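Local coordinates for SusD superfamily protein (Bacteroides thetaiotaomicron VPI-5482, PDB 3HDX), which probably binds polysaccharide or its breakdown products at the outer membrane for carbohydrate uptake, as members of the SusD family do, at residues 116-119 with 120-124; 156-159 with 160-164. All blocks are in the same frame, centred on the assembly; numbering follows the deposited sequence. Where two conformers were deposited one is given.

Interaction 1: residues 116-119 with 120-124; sequences ALRA and FAYFY
F120 closes a full helical turn onto A116, its N donating to A116 O at 2.8 Å, while its CB rests 3.4 Å from the same A116 O. CG lies opposite the backbone N (chi1 174°), which carries the aromatic ring away from the preceding turn; L117 O stays at the ring's edge, near its plane. Phenylalanine, bulky and wholly nonpolar, suits this buried face, where its ring meets that of F360 edge-to-face. A119 contributes mainly backbone: its O receives F123 N at 3.0 Å in a nearly straight bond (169° at the hydrogen), and its single methyl lets helix 152-169 approach closely. R118 and Y122 run side by side, pointing the same way, with R118 CG 4.1 Å from Y122 CD2 and the guanidinium and ring planes 45° apart. A long aliphatic stem suits R118, since it can lie beside a ring and still deliver its charged head to polar partners such as S86; Y122 OH is hydrogen-bonded to V135 O. The i to i+4 ladder of backbone bonds is that of a regular alpha-helix, here a buried stretch of helix 104-129, flanked by other helices in the helix-rich SusD fold.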
loop_
_atom_site.group_PDB
_atom_site.type_symbol
_atom_site.label_atom_id
_atom_site.label_comp_id
_atom_site.label_asym_id
_atom_site.label_seq_id
_atom_site.Cartn_x
_atom_site.Cartn_y
_atom_site.Cartn_z
ATOM N N ALA A 116 7.102 13.471 3.560
ATOM C CA ALA A 116 5.956 12.567 3.413
ATOM C C ALA A 116 6.405 11.107 3.221
ATOM O O ALA A 116 5.772 10.195 3.763
ATOM C CB ALA A 116 5.042 13.035 2.249
ATOM N N LEU A 117 7.472 10.895 2.447
ATOM C CA LEU A 117 7.990 9.553 2.242
ATOM C C LEU A 117 8.497 8.948 3.552
ATOM O O LEU A 117 8.291 7.760 3.827
ATOM C CB LEU A 117 9.058 9.531 1.142
ATOM C CG LEU A 117 8.572 9.764 -0.292
ATOM C CD1 LEU A 117 9.750 10.114 -1.231
ATOM C CD2 LEU A 117 7.851 8.535 -0.837
ATOM N N ARG A 118 9.190 9.752 4.345
ATOM C CA ARG A 118 9.646 9.293 5.662
ATOM C C ARG A 118 8.452 8.895 6.547
ATOM O O ARG A 118 8.497 7.856 7.224
ATOM C CB ARG A 118 10.524 10.346 6.328
ATOM C CG ARG A 118 10.939 10.009 7.748
ATOM C CD ARG A 118 12.018 10.958 8.255
ATOM N NE ARG A 118 11.463 12.305 8.450
ATOM C CZ ARG A 118 12.117 13.338 8.979
ATOM N NH1 ARG A 118 13.421 13.241 9.276
ATOM N NH2 ARG A 118 11.485 14.496 9.157
ATOM N N ALA A 119 7.413 9.760 6.566
ATOM C CA ALA A 119 6.220 9.505 7.354
ATOM C C ALA A 119 5.502 8.235 6.883
ATOM O O ALA A 119 5.035 7.429 7.711
ATOM C CB ALA A 119 5.269 10.724 7.338
ATOM N N PHE A 120 5.430 8.057 5.562
ATOM C CA PHE A 120 4.859 6.821 4.976
ATOM C C PHE A 120 5.644 5.592 5.420
ATOM O O PHE A 120 5.037 4.576 5.807
ATOM C CB PHE A 120 4.798 6.941 3.448
ATOM C CG PHE A 120 4.368 5.695 2.751
ATOM C CD1 PHE A 120 3.045 5.294 2.777
ATOM C CD2 PHE A 120 5.297 4.914 2.077
ATOM C CE1 PHE A 120 2.655 4.122 2.102
ATOM C CE2 PHE A 120 4.913 3.747 1.420
ATOM C CZ PHE A 120 3.595 3.357 1.426
ATOM N N ALA A 121 6.975 5.674 5.350
ATOM C CA ALA A 121 7.813 4.555 5.772
ATOM C C ALA A 121 7.527 4.184 7.219
ATOM O O ALA A 121 7.376 2.990 7.540
ATOM C CB ALA A 121 9.331 4.885 5.552
ATOM N N TYR A 122 7.375 5.210 8.085
ATOM C CA TYR A 122 7.047 4.948 9.478
ATOM C C TYR A 122 5.705 4.237 9.638
ATOM O O TYR A 122 5.617 3.271 10.373
ATOM C CB TYR A 122 7.151 6.193 10.352
ATOM C CG TYR A 122 8.550 6.411 10.919
ATOM C CD1 TYR A 122 9.139 5.439 11.735
ATOM C CD2 TYR A 122 9.302 7.557 10.612
ATOM C CE1 TYR A 122 10.430 5.597 12.260
ATOM C CE2 TYR A 122 10.566 7.753 11.183
ATOM C CZ TYR A 122 11.153 6.755 11.960
ATOM O OH TYR A 122 12.426 6.955 12.451
ATOM N N PHE A 123 4.664 4.748 8.986
ATOM C CA PHE A 123 3.358 4.097 9.044
ATOM C C PHE A 123 3.436 2.645 8.575
ATOM O O PHE A 123 2.957 1.734 9.226
ATOM C CB PHE A 123 2.352 4.864 8.181
ATOM C CG PHE A 123 1.077 4.091 7.905
ATOM C CD1 PHE A 123 0.280 3.685 8.957
ATOM C CD2 PHE A 123 0.693 3.798 6.606
ATOM C CE1 PHE A 123 -0.891 2.981 8.706
ATOM C CE2 PHE A 123 -0.500 3.088 6.372
ATOM C CZ PHE A 123 -1.283 2.745 7.433
ATOM N N TYR A 124 4.069 2.468 7.421
ATOM C CA TYR A 124 4.143 1.152 6.777
ATOM C C TYR A 124 4.835 0.132 7.677
ATOM O O TYR A 124 4.384 -0.992 7.847
ATOM C CB TYR A 124 4.826 1.294 5.394
ATOM C CG TYR A 124 4.553 0.138 4.461
ATOM C CD1 TYR A 124 5.325 -1.025 4.533
ATOM C CD2 TYR A 124 3.526 0.191 3.505
ATOM C CE1 TYR A 124 5.137 -2.074 3.683
ATOM C CE2 TYR A 124 3.300 -0.855 2.634
ATOM C CZ TYR A 124 4.114 -2.001 2.741
ATOM O OH TYR A 124 3.915 -3.044 1.894
#

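Interaction 2: residues 156-159 with 160-164; sequences LSYA and KAELL
E162 OE1 is gripped by two arginines of the preceding helix, R115 and R118, through salt bridges, and the glutamate's stem rests on Y158, one turn earlier, which is consistent with the ring steadying the carboxylate. E162 CG sits over the centre of the Y158 ring, 3.7 Å from its centroid, in a CH-pi contact. The bend at chi2 (-77°) lays the carboxylate nearly parallel to the ring, the planes only 14° apart, but displaced from its centre toward the hydroxyl end, with E162 CD 3.8 Å from Y158 CZ. The backbones of the pair are joined as well, E162 N donating to Y158 O at 2.9 Å. Tyrosine suits this place: its broad face supports the glutamate while its side chain also touches L134 and T136. With an alanine in place of Y158, the glutamate's CH2 would lose the ring face beneath it, and the carboxylate is likely to turn more freely away from R115 and R118. The contact belongs to helix 152-169 of the SusD fold, whose buried side packs on helices 104-129 and 196-209. There L163 curls over the preceding turn, its CG 3.3 Å from A159 O; a branched leucine suits this seam because its side chain also packs on V202 and I206 of helix 196-209. On a less buried side, K160, in one of two deposited conformers, lies along the backbone, CG 3.4 Å from L156 O. Its NZ donates to Q210 and to two waters; both waters are also hydrogen-bonded to S157 OG, one at 2.9 Å and the other at 2.7 Å.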
loop_
_atom_site.group_PDB
_atom_site.type_symbol
_atom_site.label_atom_id
_atom_site.label_comp_id
_atom_site.label_asym_id
_atom_site.label_seq_id
_atom_site.Cartn_x
_atom_site.Cartn_y
_atom_site.Cartn_z
ATOM N N LEU A 156 3.211 6.835 15.248
ATOM C CA LEU A 156 2.122 7.286 14.367
ATOM C C LEU A 156 1.791 8.753 14.611
ATOM O O LEU A 156 1.465 9.485 13.670
ATOM C CB LEU A 156 0.908 6.366 14.537
ATOM C CG LEU A 156 1.147 4.935 14.042
ATOM C CD1 LEU A 156 -0.123 4.095 14.263
ATOM C CD2 LEU A 156 1.578 4.880 12.563
ATOM N N SER A 157 1.863 9.220 15.861
ATOM C CA SER A 157 1.635 10.652 16.116
ATOM C C SER A 157 2.701 11.522 15.422
ATOM O O SER A 157 2.383 12.587 14.876
ATOM C CB SER A 157 1.651 10.983 17.613
ATOM O OG SER A 157 0.551 10.432 18.270
ATOM N N TYR A 158 3.935 11.047 15.399
ATOM C CA TYR A 158 5.003 11.730 14.654
ATOM C C TYR A 158 4.665 11.727 13.148
ATOM O O TYR A 158 4.698 12.801 12.489
ATOM C CB TYR A 158 6.368 11.042 14.913
ATOM C CG TYR A 158 7.496 11.509 14.026
ATOM C CD1 TYR A 158 8.173 12.684 14.294
ATOM C CD2 TYR A 158 7.867 10.768 12.910
ATOM C CE1 TYR A 158 9.231 13.097 13.526
ATOM C CE2 TYR A 158 8.930 11.150 12.136
ATOM C CZ TYR A 158 9.602 12.336 12.429
ATOM O OH TYR A 158 10.646 12.726 11.640
ATOM N N ALA A 159 4.291 10.558 12.623
ATOM C CA ALA A 159 3.967 10.433 11.194
ATOM C C ALA A 159 2.809 11.364 10.777
ATOM O O ALA A 159 2.887 12.038 9.751
ATOM C CB ALA A 159 3.735 9.012 10.797
ATOM N N LYS A 160 1.780 11.433 11.622
ATOM C CA LYS A 160 0.609 12.288 11.332
ATOM C C LYS A 160 1.011 13.770 11.278
ATOM O O LYS A 160 0.638 14.481 10.355
ATOM C CB LYS A 160 -0.525 12.083 12.357
ATOM C CG LYS A 160 -1.318 10.766 12.198
ATOM C CD LYS A 160 -2.489 10.648 13.183
ATOM C CE LYS A 160 -1.999 10.461 14.623
ATOM N NZ LYS A 160 -3.080 10.376 15.682
ATOM N N ALA A 161 1.800 14.205 12.258
ATOM C CA ALA A 161 2.215 15.613 12.325
ATOM C C ALA A 161 3.112 15.964 11.148
ATOM O O ALA A 161 2.975 17.034 10.538
ATOM C CB ALA A 161 2.884 15.934 13.671
ATOM N N GLU A 162 3.988 15.028 10.785
ATOM C CA GLU A 162 4.858 15.233 9.636
ATOM C C GLU A 162 4.080 15.349 8.339
ATOM O O GLU A 162 4.404 16.199 7.505
ATOM C CB GLU A 162 5.877 14.092 9.503
ATOM C CG GLU A 162 6.900 14.059 10.628
ATOM C CD GLU A 162 7.946 15.110 10.456
ATOM O OE1 GLU A 162 8.588 15.195 9.369
ATOM O OE2 GLU A 162 8.126 15.881 11.445
ATOM N N LEU A 163 3.056 14.507 8.176
ATOM C CA LEU A 163 2.230 14.528 6.959
ATOM C C LEU A 163 1.437 15.829 6.871
ATOM O O LEU A 163 1.339 16.454 5.796
ATOM C CB LEU A 163 1.297 13.314 6.895
ATOM C CG LEU A 163 2.026 12.026 6.524
ATOM C CD1 LEU A 163 1.260 10.776 7.038
ATOM C CD2 LEU A 163 2.351 11.908 5.006
ATOM N N LEU A 164 0.858 16.255 7.991
ATOM C CA LEU A 164 0.100 17.546 8.001
ATOM C C LEU A 164 1.015 18.726 7.645
ATOM O O LEU A 164 0.622 19.632 6.902
ATOM C CB LEU A 164 -0.645 17.743 9.333
ATOM C CG LEU A 164 -1.876 16.857 9.439
ATOM C CD1 LEU A 164 -2.313 16.797 10.876
ATOM C CD2 LEU A 164 -3.033 17.370 8.541
HETATM O O HOH W 1 -1.422 12.237 17.269
HETATM O O HOH W 2 -1.386 8.709 17.478
#

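Overall arrangement
Interactions 1 and 2 lie on successive helices, 104-129 and 152-169, with centres about 9 Å apart, and they touch directly. A salt bridge joins them, R118 NH2 of interaction 1 lying 3.0 Å from E162 OE1 of interaction 2. R118 CZ also comes within 3.1 Å of Y158 OH, so both members of the tyrosine-glutamate pair border the same guanidinium. Nearby the helices pack closely round a methyl: A119 CB lies 3.6 Å from L163 CG, and equally far from the carbonyl oxygen A159 O. Interaction 1 is entirely buried, whereas interaction 2, farther from the chain's centre, is partly buried. Together they make part of a helix-helix interface in the family's alpha-helical scaffold.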